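PDB 3KYJ: putative histidine protein kinase from Rhodobacter sphaeroides, which probably relays chemoreceptor signals to the flagellar motors as a CheA-type protein, this piece being the Hpt domain expected to carry phosphate on a histidine. Local coordinates for residues L24-Q35 with V92-R103; L63-L72 with A114-M125. All coordinates share one frame; numbering follows the deposited sequence.

Contact 1. Residues L24-Q35 with V92-R103; sequences LDAMEASLLALQ and VEILLFASDTLR
Met-27 enters a hole between Leu-95, Ala-98, Ser-99 and Leu-102, and Leu-96 returns the gesture, so that two antiparallel helices interlock knob into hole from both sides. With CG anti to its backbone N (chi1 177°) and the chain extended beyond, Met-27 reaches straight across; its SD lies 3.7 Å from Ser-99 CB and its CE 3.6 Å from Leu-95 O. Leu-96 drops between Glu-28, Leu-31, Leu-32 and Gln-35, its CD2 3.6 Å from Leu-31 CB while CD1 meets the amide of Gln-35. Leu-31 crosses Leu-95 at about a right angle, CD1 lying 3.7 Å from Leu-95 CB. Further along, Leu-24 CD2 packs on Leu-102 CB.

Polar contact gathers at Arg-103, whose chain bends at chi2 and chi3 and turns back over Leu-24. In the conformer described (a second is present), Leu-24 CB lies off-centre over one guanidinium face, near NH2, and NH2 makes a salt bridge with Asp-25 OD1 at 2.7 Å, the oxygen tilted from the guanidinium plane. Asp-25 receives it on the anti side, with the two planes 40° apart. Within helix 89-112, Ser-99 OG turns back to Leu-96 O, so the buried hydroxyl is satisfied locally.

With axes 9.7 Å apart and running at 157°, and Leu-24 and Met-27 also touching helix 40-60, this is antiparallel packing within the helical bundle of an Hpt domain.

Contact 2. Residues L63-L72 with A114-M125; sequences LSVVESRAHL and ADVEGTGSEALM
Asp-115 meets the first turn of helix 64-82 with both carboxylate oxygens. OD2 accepts from Val-65 N at 2.7 Å and OD1 from Val-66 N at 3.2 Å, the first bond nearly straight at 170°, and each oxygen uses its syn lone pair. Because CG lies anti to the backbone N (chi1 -156°), the carboxylate extends from the loop to the start of the helix, where Leu-63 holds the N-cap position. Two of the first-turn amides, Val-65 N and Val-66 N, thus find an acceptor in a distant part of the chain.

The second polar centre is the guanidinium of Arg-69. NE donates to Ser-121 OG at 2.8 Å, with the hydroxyl close to the guanidinium plane; NH2 makes a weak bond to Gly-118 O, and NH1 binds Ser-68 OG within its own helix. Ser-68 OG in turn donates to Val-65 O. Bonds from NE and NH1, with a weak one from NH2, limit the rotation of the flat group, and its faces are covered too: Met-125 CG lies over the centre of one, 3.5 Å from Arg-69 CZ, and Val-65 CG1 over that of the opposite one.

Outward from this sandwich the contact becomes apolar. Val-65 CG1 also touches Val-116 CG2 at 3.6 Å, and Val-66 CG2 approaches the same methyl. Met-125, bent at chi2 and chi3, passes its sulfur across the Arg-69 methylenes CG and CD and brings CE against Leu-72 CD1 in the conformer described. Met-105 of helix 89-112 touches both Arg-69 and Ser-121.

Chemically, the aspartate's negative charge would be expected to interact favourably with the helix dipole. The arginine's N-H groups meet neutral oxygens of Ser-121, Gly-118 and Ser-68, and its buried charge would probably depend on these acceptors.

How the contacts relate
Contacts 1 and 2 lie on opposite sides of the chain's centre, their own centres about 16 Å apart, yet they illustrate how contacts in a small helical domain are coupled. Their segments alternate along the chain: 24-35, 63-72, 92-103, then 114-125. Helix 89-112 links them directly, since Phe-97 CD2 lies 3.8 Å from Leu-124 CD1 and Thr-101 CG2 the same distance from Ser-121 CB. Leu-102 also touches Arg-69. Contact 1 packs helix 10-35 on helix 89-112, and contact 2 joins the loop and start of the final helix, 122-135, to helix 64-82, in the bundle whose helix 40-60 carries the predicted phosphorylation site, His-52.

Contact 1. Residues L24-Q35 with V92-R103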
loop_
_atom_site.group_PDB
_atom_site.type_symbol
_atom_site.label_atom_id
_atom_site.label_comp_id
_atom_site.label_asym_id
_atom_site.label_seq_id
_atom_site.Cartn_x
_atom_site.Cartn_y
_atom_site.Cartn_z
ATOM N N LEU A 24 -9.777 8.797 2.216
ATOM C CA LEU A 24 -10.015 10.231 2.055
ATOM C C LEU A 24 -10.703 10.829 3.291
ATOM O O LEU A 24 -10.431 11.982 3.650
ATOM C CB LEU A 24 -10.796 10.542 0.772
ATOM C CG LEU A 24 -10.038 10.189 -0.516
ATOM C CD1 LEU A 24 -10.888 10.581 -1.704
ATOM C CD2 LEU A 24 -8.685 10.881 -0.562
ATOM N N ASP A 25 -11.551 10.052 3.968
ATOM C CA ASP A 25 -12.151 10.538 5.215
ATOM C C ASP A 25 -11.045 10.816 6.240
ATOM O O ASP A 25 -11.106 11.804 6.967
ATOM C CB ASP A 25 -13.143 9.526 5.795
ATOM C CG ASP A 25 -14.491 9.515 5.066
ATOM O OD1 ASP A 25 -14.771 10.432 4.257
ATOM O OD2 ASP A 25 -15.271 8.577 5.321
ATOM N N ALA A 26 -10.057 9.925 6.308
ATOM C CA ALA A 26 -8.954 10.086 7.263
ATOM C C ALA A 26 -8.068 11.276 6.866
ATOM O O ALA A 26 -7.612 12.029 7.714
ATOM C CB ALA A 26 -8.131 8.797 7.349
ATOM N N MET A 27 -7.837 11.443 5.561
ATOM C CA MET A 27 -7.069 12.569 5.063
ATOM C C MET A 27 -7.746 13.889 5.441
ATOM O O MET A 27 -7.123 14.782 6.044
ATOM C CB MET A 27 -6.908 12.460 3.543
ATOM C CG MET A 27 -6.179 13.631 2.923
ATOM S SD MET A 27 -6.158 13.477 1.113
ATOM C CE MET A 27 -5.003 14.766 0.708
ATOM N N GLU A 28 -9.036 13.990 5.143
ATOM C CA GLU A 28 -9.784 15.183 5.489
ATOM C C GLU A 28 -9.850 15.414 6.998
ATOM O O GLU A 28 -9.704 16.543 7.453
ATOM C CB GLU A 28 -11.196 15.133 4.905
ATOM C CG GLU A 28 -11.889 16.481 5.033
ATOM C CD GLU A 28 -13.351 16.476 4.634
ATOM O OE1 GLU A 28 -14.002 15.414 4.714
ATOM O OE2 GLU A 28 -13.851 17.563 4.277
ATOM N N ALA A 29 -10.060 14.368 7.789
ATOM C CA ALA A 29 -10.139 14.559 9.246
ATOM C C ALA A 29 -8.845 15.142 9.814
ATOM O O ALA A 29 -8.879 16.039 10.677
ATOM C CB ALA A 29 -10.472 13.256 9.948
ATOM N N SER A 30 -7.700 14.626 9.358
ATOM C CA SER A 30 -6.420 15.131 9.856
ATOM C C SER A 30 -6.221 16.605 9.464
ATOM O O SER A 30 -5.733 17.412 10.269
ATOM C CB SER A 30 -5.260 14.306 9.326
ATOM O OG SER A 30 -5.384 12.947 9.720
ATOM N N LEU A 31 -6.566 16.949 8.227
ATOM C CA LEU A 31 -6.385 18.316 7.735
ATOM C C LEU A 31 -7.313 19.300 8.450
ATOM O O LEU A 31 -6.904 20.403 8.818
ATOM C CB LEU A 31 -6.622 18.339 6.233
ATOM C CG LEU A 31 -5.545 17.602 5.423
ATOM C CD1 LEU A 31 -5.985 17.459 3.966
ATOM C CD2 LEU A 31 -4.220 18.350 5.499
ATOM N N LEU A 32 -8.553 18.878 8.697
ATOM C CA LEU A 32 -9.497 19.739 9.410
ATOM C C LEU A 32 -9.061 19.908 10.862
ATOM O O LEU A 32 -9.213 20.981 11.419
ATOM C CB LEU A 32 -10.928 19.194 9.326
ATOM C CG LEU A 32 -11.575 19.287 7.933
ATOM C CD1 LEU A 32 -12.913 18.622 7.935
ATOM C CD2 LEU A 32 -11.694 20.729 7.447
ATOM N N ALA A 33 -8.507 18.863 11.466
ATOM C CA ALA A 33 -7.969 18.985 12.816
ATOM C C ALA A 33 -6.812 19.986 12.862
ATOM O O ALA A 33 -6.736 20.806 13.793
ATOM C CB ALA A 33 -7.553 17.605 13.352
ATOM N N LEU A 34 -5.950 19.965 11.841
ATOM C CA LEU A 34 -4.839 20.902 11.776
ATOM C C LEU A 34 -5.355 22.324 11.593
ATOM O O LEU A 34 -4.875 23.269 12.210
ATOM C CB LEU A 34 -3.876 20.514 10.651
ATOM C CG LEU A 34 -3.084 19.230 10.896
ATOM C CD1 LEU A 34 -2.365 18.807 9.624
ATOM C CD2 LEU A 34 -2.099 19.388 12.068
ATOM N N GLN A 35 -6.366 22.473 10.761
ATOM C CA GLN A 35 -6.942 23.777 10.527
ATOM C C GLN A 35 -7.570 24.334 11.798
ATOM O O GLN A 35 -7.598 25.543 11.996
ATOM C CB GLN A 35 -7.977 23.661 9.410
ATOM C CG GLN A 35 -8.406 24.947 8.821
ATOM C CD GLN A 35 -9.302 24.711 7.628
ATOM O OE1 GLN A 35 -10.322 24.038 7.737
ATOM N NE2 GLN A 35 -8.910 25.240 6.478
ATOM N N VAL A 92 -1.652 22.957 4.489
ATOM C CA VAL A 92 -2.936 22.417 4.911
ATOM C C VAL A 92 -4.010 22.764 3.884
ATOM O O VAL A 92 -4.818 21.931 3.498
ATOM C CB VAL A 92 -3.311 22.884 6.338
ATOM C CG1 VAL A 92 -4.738 22.494 6.670
ATOM C CG2 VAL A 92 -2.323 22.299 7.340
ATOM N N GLU A 93 -3.969 24.003 3.407
ATOM C CA GLU A 93 -4.922 24.501 2.425
ATOM C C GLU A 93 -4.873 23.727 1.095
ATOM O O GLU A 93 -5.904 23.311 0.553
ATOM C CB GLU A 93 -4.597 25.979 2.162
ATOM C CG GLU A 93 -5.342 26.643 1.048
ATOM C CD GLU A 93 -4.886 28.082 0.863
ATOM O OE1 GLU A 93 -4.701 28.790 1.882
ATOM O OE2 GLU A 93 -4.711 28.499 -0.301
ATOM N N ILE A 94 -3.666 23.578 0.570
ATOM C CA ILE A 94 -3.451 22.886 -0.699
ATOM C C ILE A 94 -3.913 21.426 -0.555
ATOM O O ILE A 94 -4.546 20.865 -1.456
ATOM C CB ILE A 94 -1.988 22.940 -1.145
ATOM C CG1 ILE A 94 -1.599 24.386 -1.491
ATOM C CG2 ILE A 94 -1.757 22.042 -2.357
ATOM C CD1 ILE A 94 -0.107 24.586 -1.623
ATOM N N LEU A 95 -3.638 20.812 0.588
ATOM C CA LEU A 95 -4.016 19.412 0.768
ATOM C C LEU A 95 -5.521 19.243 0.971
ATOM O O LEU A 95 -6.066 18.209 0.579
ATOM C CB LEU A 95 -3.223 18.757 1.884
ATOM C CG LEU A 95 -1.726 18.608 1.629
ATOM C CD1 LEU A 95 -0.980 18.115 2.873
ATOM C CD2 LEU A 95 -1.496 17.654 0.445
ATOM N N LEU A 96 -6.194 20.226 1.578
ATOM C CA LEU A 96 -7.651 20.200 1.652
ATOM C C LEU A 96 -8.251 20.260 0.230
ATOM O O LEU A 96 -9.171 19.517 -0.087
ATOM C CB LEU A 96 -8.216 21.338 2.516
ATOM C CG LEU A 96 -8.246 20.998 4.002
ATOM C CD1 LEU A 96 -8.564 22.260 4.809
ATOM C CD2 LEU A 96 -9.257 19.901 4.273
ATOM N N PHE A 97 -7.711 21.134 -0.618
ATOM C CA PHE A 97 -8.110 21.198 -2.023
ATOM C C PHE A 97 -7.836 19.845 -2.690
ATOM O O PHE A 97 -8.681 19.310 -3.417
ATOM C CB PHE A 97 -7.341 22.354 -2.702
ATOM C CG PHE A 97 -7.605 22.527 -4.177
ATOM C CD1 PHE A 97 -8.874 22.434 -4.694
ATOM C CD2 PHE A 97 -6.557 22.772 -5.030
ATOM C CE1 PHE A 97 -9.099 22.603 -6.075
ATOM C CE2 PHE A 97 -6.774 22.938 -6.393
ATOM C CZ PHE A 97 -8.037 22.839 -6.900
ATOM N N ALA A 98 -6.669 19.272 -2.417
ATOM C CA ALA A 98 -6.348 17.958 -2.956
ATOM C C ALA A 98 -7.348 16.903 -2.510
ATOM O O ALA A 98 -7.745 16.066 -3.308
ATOM C CB ALA A 98 -4.943 17.546 -2.613
ATOM N N SER A 99 -7.770 16.936 -1.248
ATOM C CA SER A 99 -8.682 15.911 -0.756
ATOM C C SER A 99 -10.011 16.016 -1.503
ATOM O O SER A 99 -10.577 14.990 -1.885
ATOM C CB SER A 99 -8.851 15.985 0.773
ATOM O OG SER A 99 -9.596 17.097 1.190
ATOM N N ASP A 100 -10.487 17.238 -1.752
ATOM C CA ASP A 100 -11.741 17.399 -2.485
ATOM C C ASP A 100 -11.599 16.912 -3.925
ATOM O O ASP A 100 -12.523 16.313 -4.472
ATOM C CB ASP A 100 -12.194 18.860 -2.477
ATOM C CG ASP A 100 -12.786 19.282 -1.147
ATOM O OD1 ASP A 100 -13.214 18.403 -0.355
ATOM O OD2 ASP A 100 -12.843 20.503 -0.916
ATOM N N THR A 101 -10.447 17.192 -4.521
ATOM C CA THR A 101 -10.155 16.801 -5.895
ATOM C C THR A 101 -10.082 15.273 -5.999
ATOM O O THR A 101 -10.699 14.664 -6.886
ATOM C CB THR A 101 -8.836 17.426 -6.363
ATOM O OG1 THR A 101 -8.946 18.857 -6.346
ATOM C CG2 THR A 101 -8.496 16.956 -7.791
ATOM N N LEU A 102 -9.346 14.648 -5.078
ATOM C CA LEU A 102 -9.264 13.186 -5.017
ATOM C C LEU A 102 -10.628 12.521 -4.808
ATOM O O LEU A 102 -10.896 11.474 -5.387
ATOM C CB LEU A 102 -8.276 12.756 -3.942
ATOM C CG LEU A 102 -6.809 13.108 -4.224
ATOM C CD1 LEU A 102 -5.924 12.805 -3.003
ATOM C CD2 LEU A 102 -6.209 12.408 -5.445
ATOM N N ARG A 103 -11.498 13.155 -4.025
ATOM C CA ARG A 103 -12.828 12.613 -3.754
ATOM C C ARG A 103 -13.669 12.593 -5.030
ATOM O O ARG A 103 -14.409 11.646 -5.274
ATOM C CB ARG A 103 -13.544 13.434 -2.679
ATOM C CG ARG A 103 -14.952 12.939 -2.342
ATOM C CD ARG A 103 -14.934 11.761 -1.386
ATOM N NE ARG A 103 -14.377 12.131 -0.087
ATOM C CZ ARG A 103 -14.365 11.338 0.976
ATOM N NH1 ARG A 103 -14.883 10.120 0.902
ATOM N NH2 ARG A 103 -13.831 11.770 2.111
#

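Contact 2. Residues L63-L72 with A114-M125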
loop_
_atom_site.group_PDB
_atom_site.type_symbol
_atom_site.label_atom_id
_atom_site.label_comp_id
_atom_site.label_asym_id
_atom_site.label_seq_id
_atom_site.Cartn_x
_atom_site.Cartn_y
_atom_site.Cartn_z
ATOM N N LEU A 63 -4.437 3.193 -12.318
ATOM C CA LEU A 63 -5.029 4.518 -12.530
ATOM C C LEU A 63 -3.923 5.548 -12.344
ATOM O O LEU A 63 -3.875 6.257 -11.350
ATOM C CB LEU A 63 -6.213 4.736 -11.585
ATOM C CG LEU A 63 -7.244 3.609 -11.568
ATOM C CD1 LEU A 63 -8.342 3.853 -10.533
ATOM C CD2 LEU A 63 -7.836 3.423 -12.962
ATOM N N SER A 64 -3.054 5.643 -13.345
ATOM C CA SER A 64 -1.818 6.414 -13.228
ATOM C C SER A 64 -2.042 7.926 -13.051
ATOM O O SER A 64 -1.241 8.577 -12.377
ATOM C CB SER A 64 -0.897 6.161 -14.438
ATOM O OG SER A 64 -0.462 4.800 -14.531
ATOM N N VAL A 65 -3.114 8.481 -13.608
ATOM C CA VAL A 65 -3.351 9.915 -13.438
ATOM C C VAL A 65 -3.778 10.135 -11.987
ATOM O O VAL A 65 -3.232 10.987 -11.310
ATOM C CB VAL A 65 -4.387 10.479 -14.432
ATOM C CG1 VAL A 65 -4.780 11.943 -14.056
ATOM C CG2 VAL A 65 -3.820 10.445 -15.863
ATOM N N VAL A 66 -4.725 9.345 -11.497
ATOM C CA VAL A 66 -5.116 9.457 -10.073
ATOM C C VAL A 66 -3.883 9.285 -9.155
ATOM O O VAL A 66 -3.639 10.090 -8.245
ATOM C CB VAL A 66 -6.219 8.444 -9.672
ATOM C CG1 VAL A 66 -6.462 8.510 -8.172
ATOM C CG2 VAL A 66 -7.523 8.692 -10.381
ATOM N N GLU A 67 -3.101 8.249 -9.432
ATOM C CA GLU A 67 -1.906 7.943 -8.672
ATOM C C GLU A 67 -0.971 9.144 -8.613
ATOM O O GLU A 67 -0.433 9.458 -7.567
ATOM C CB GLU A 67 -1.201 6.736 -9.275
ATOM C CG GLU A 67 0.020 6.274 -8.496
ATOM C CD GLU A 67 0.764 5.146 -9.163
ATOM O OE1 GLU A 67 0.285 4.609 -10.172
ATOM O OE2 GLU A 67 1.849 4.807 -8.692
ATOM N N SER A 68 -0.787 9.828 -9.740
ATOM C CA SER A 68 0.188 10.924 -9.788
ATOM C C SER A 68 -0.222 12.108 -8.901
ATOM O O SER A 68 0.646 12.806 -8.373
ATOM C CB SER A 68 0.383 11.397 -11.239
ATOM O OG SER A 68 -0.781 12.007 -11.789
ATOM N N ARG A 69 -1.519 12.335 -8.734
ATOM C CA ARG A 69 -1.973 13.421 -7.842
ATOM C C ARG A 69 -1.716 13.032 -6.381
ATOM O O ARG A 69 -1.214 13.829 -5.584
ATOM C CB ARG A 69 -3.449 13.739 -8.037
ATOM C CG ARG A 69 -3.760 14.720 -9.190
ATOM C CD ARG A 69 -3.308 14.177 -10.527
ATOM N NE ARG A 69 -3.711 15.052 -11.619
ATOM C CZ ARG A 69 -3.070 15.134 -12.787
ATOM N NH1 ARG A 69 -1.929 14.497 -13.009
ATOM N NH2 ARG A 69 -3.552 15.945 -13.713
ATOM N N ALA A 70 -2.064 11.797 -6.021
ATOM C CA ALA A 70 -1.811 11.318 -4.667
ATOM C C ALA A 70 -0.308 11.300 -4.383
ATOM O O ALA A 70 0.135 11.632 -3.269
ATOM C CB ALA A 70 -2.428 9.927 -4.471
ATOM N N HIS A 71 0.497 10.945 -5.386
ATOM C CA HIS A 71 1.929 10.860 -5.195
ATOM C C HIS A 71 2.513 12.225 -4.853
ATOM O O HIS A 71 3.365 12.342 -3.979
ATOM C CB HIS A 71 2.635 10.231 -6.411
ATOM C CG HIS A 71 4.085 9.972 -6.169
ATOM N ND1 HIS A 71 5.085 10.582 -6.889
ATOM C CD2 HIS A 71 4.705 9.248 -5.205
ATOM C CE1 HIS A 71 6.260 10.196 -6.422
ATOM N NE2 HIS A 71 6.056 9.375 -5.408
ATOM N N LEU A 72 2.096 13.262 -5.566
ATOM C CA LEU A 72 2.653 14.571 -5.266
ATOM C C LEU A 72 2.211 15.052 -3.887
ATOM O O LEU A 72 2.996 15.692 -3.179
ATOM C CB LEU A 72 2.295 15.603 -6.325
ATOM C CG LEU A 72 3.175 15.617 -7.570
ATOM C CD1 LEU A 72 3.081 16.995 -8.218
ATOM C CD2 LEU A 72 4.631 15.278 -7.316
ATOM N N ALA A 114 -12.309 3.296 -14.923
ATOM C CA ALA A 114 -11.175 3.740 -15.732
ATOM C C ALA A 114 -10.532 4.967 -15.110
ATOM O O ALA A 114 -11.118 5.589 -14.238
ATOM C CB ALA A 114 -11.622 4.053 -17.161
ATOM N N ASP A 115 -9.337 5.299 -15.583
ATOM C CA ASP A 115 -8.603 6.465 -15.084
ATOM C C ASP A 115 -9.319 7.737 -15.517
ATOM O O ASP A 115 -10.130 7.737 -16.442
ATOM C CB ASP A 115 -7.163 6.422 -15.591
ATOM C CG ASP A 115 -6.179 7.209 -14.730
ATOM O OD1 ASP A 115 -6.536 7.779 -13.674
ATOM O OD2 ASP A 115 -5.002 7.226 -15.145
ATOM N N VAL A 116 -9.019 8.830 -14.829
ATOM C CA VAL A 116 -9.636 10.115 -15.123
ATOM C C VAL A 116 -8.800 10.817 -16.135
ATOM O O VAL A 116 -7.620 10.481 -16.323
ATOM C CB VAL A 116 -9.666 11.040 -13.883
ATOM C CG1 VAL A 116 -10.548 10.466 -12.828
ATOM C CG2 VAL A 116 -8.259 11.259 -13.353
ATOM N N GLU A 117 -9.440 11.775 -16.805
ATOM C CA GLU A 117 -8.725 12.773 -17.552
ATOM C C GLU A 117 -8.162 13.809 -16.604
ATOM O O GLU A 117 -8.863 14.365 -15.707
ATOM C CB GLU A 117 -9.636 13.464 -18.565
ATOM C CG GLU A 117 -10.104 12.568 -19.704
ATOM C CD GLU A 117 -8.961 12.040 -20.555
ATOM O OE1 GLU A 117 -7.931 12.734 -20.680
ATOM O OE2 GLU A 117 -9.099 10.932 -21.115
ATOM N N GLY A 118 -6.882 14.058 -16.827
ATOM C CA GLY A 118 -6.095 14.902 -15.960
ATOM C C GLY A 118 -6.397 16.377 -16.021
ATOM O O GLY A 118 -5.962 17.095 -15.137
ATOM N N THR A 119 -7.121 16.833 -17.039
ATOM C CA THR A 119 -7.317 18.266 -17.256
ATOM C C THR A 119 -7.839 19.039 -16.044
ATOM O O THR A 119 -7.329 20.112 -15.696
ATOM C CB THR A 119 -8.307 18.488 -18.376
ATOM O OG1 THR A 119 -7.964 17.627 -19.461
ATOM C CG2 THR A 119 -8.284 19.941 -18.807
ATOM N N GLY A 120 -8.863 18.496 -15.395
ATOM C CA GLY A 120 -9.509 19.177 -14.289
ATOM C C GLY A 120 -8.605 19.403 -13.085
ATOM O O GLY A 120 -8.842 20.313 -12.281
ATOM N N SER A 121 -7.555 18.593 -12.964
ATOM C CA SER A 121 -6.667 18.655 -11.805
ATOM C C SER A 121 -5.266 19.205 -12.122
ATOM O O SER A 121 -4.368 19.163 -11.287
ATOM C CB SER A 121 -6.583 17.278 -11.111
ATOM O OG SER A 121 -6.144 16.271 -12.017
ATOM N N GLU A 122 -5.087 19.775 -13.314
ATOM C CA GLU A 122 -3.793 20.363 -13.643
ATOM C C GLU A 122 -3.464 21.533 -12.700
ATOM O O GLU A 122 -2.305 21.736 -12.343
ATOM C CB GLU A 122 -3.771 20.862 -15.097
ATOM C CG GLU A 122 -3.618 19.762 -16.123
ATOM C CD GLU A 122 -3.677 20.270 -17.561
ATOM O OE1 GLU A 122 -3.319 21.437 -17.832
ATOM O OE2 GLU A 122 -4.053 19.467 -18.413
ATOM N N ALA A 123 -4.471 22.293 -12.289
ATOM C CA ALA A 123 -4.223 23.414 -11.371
ATOM C C ALA A 123 -3.690 22.924 -10.025
ATOM O O ALA A 123 -2.751 23.488 -9.469
ATOM C CB ALA A 123 -5.495 24.226 -11.169
ATOM N N LEU A 124 -4.285 21.854 -9.520
ATOM C CA LEU A 124 -3.825 21.273 -8.275
ATOM C C LEU A 124 -2.380 20.844 -8.427
ATOM O O LEU A 124 -1.569 21.053 -7.523
ATOM C CB LEU A 124 -4.691 20.077 -7.896
ATOM C CG LEU A 124 -4.115 19.217 -6.761
ATOM C CD1 LEU A 124 -4.032 19.999 -5.441
ATOM C CD2 LEU A 124 -4.949 17.956 -6.585
ATOM N N MET A 125 -2.046 20.219 -9.557
ATOM C CA MET A 125 -0.688 19.758 -9.747
ATOM C C MET A 125 0.276 20.952 -9.716
ATOM O O MET A 125 1.328 20.897 -9.112
ATOM C CB MET A 125 -0.552 18.948 -11.045
ATOM C CG MET A 125 -1.311 17.596 -11.018
ATOM S SD MET A 125 -0.624 16.459 -9.803
ATOM C CE MET A 125 0.823 15.879 -10.696
#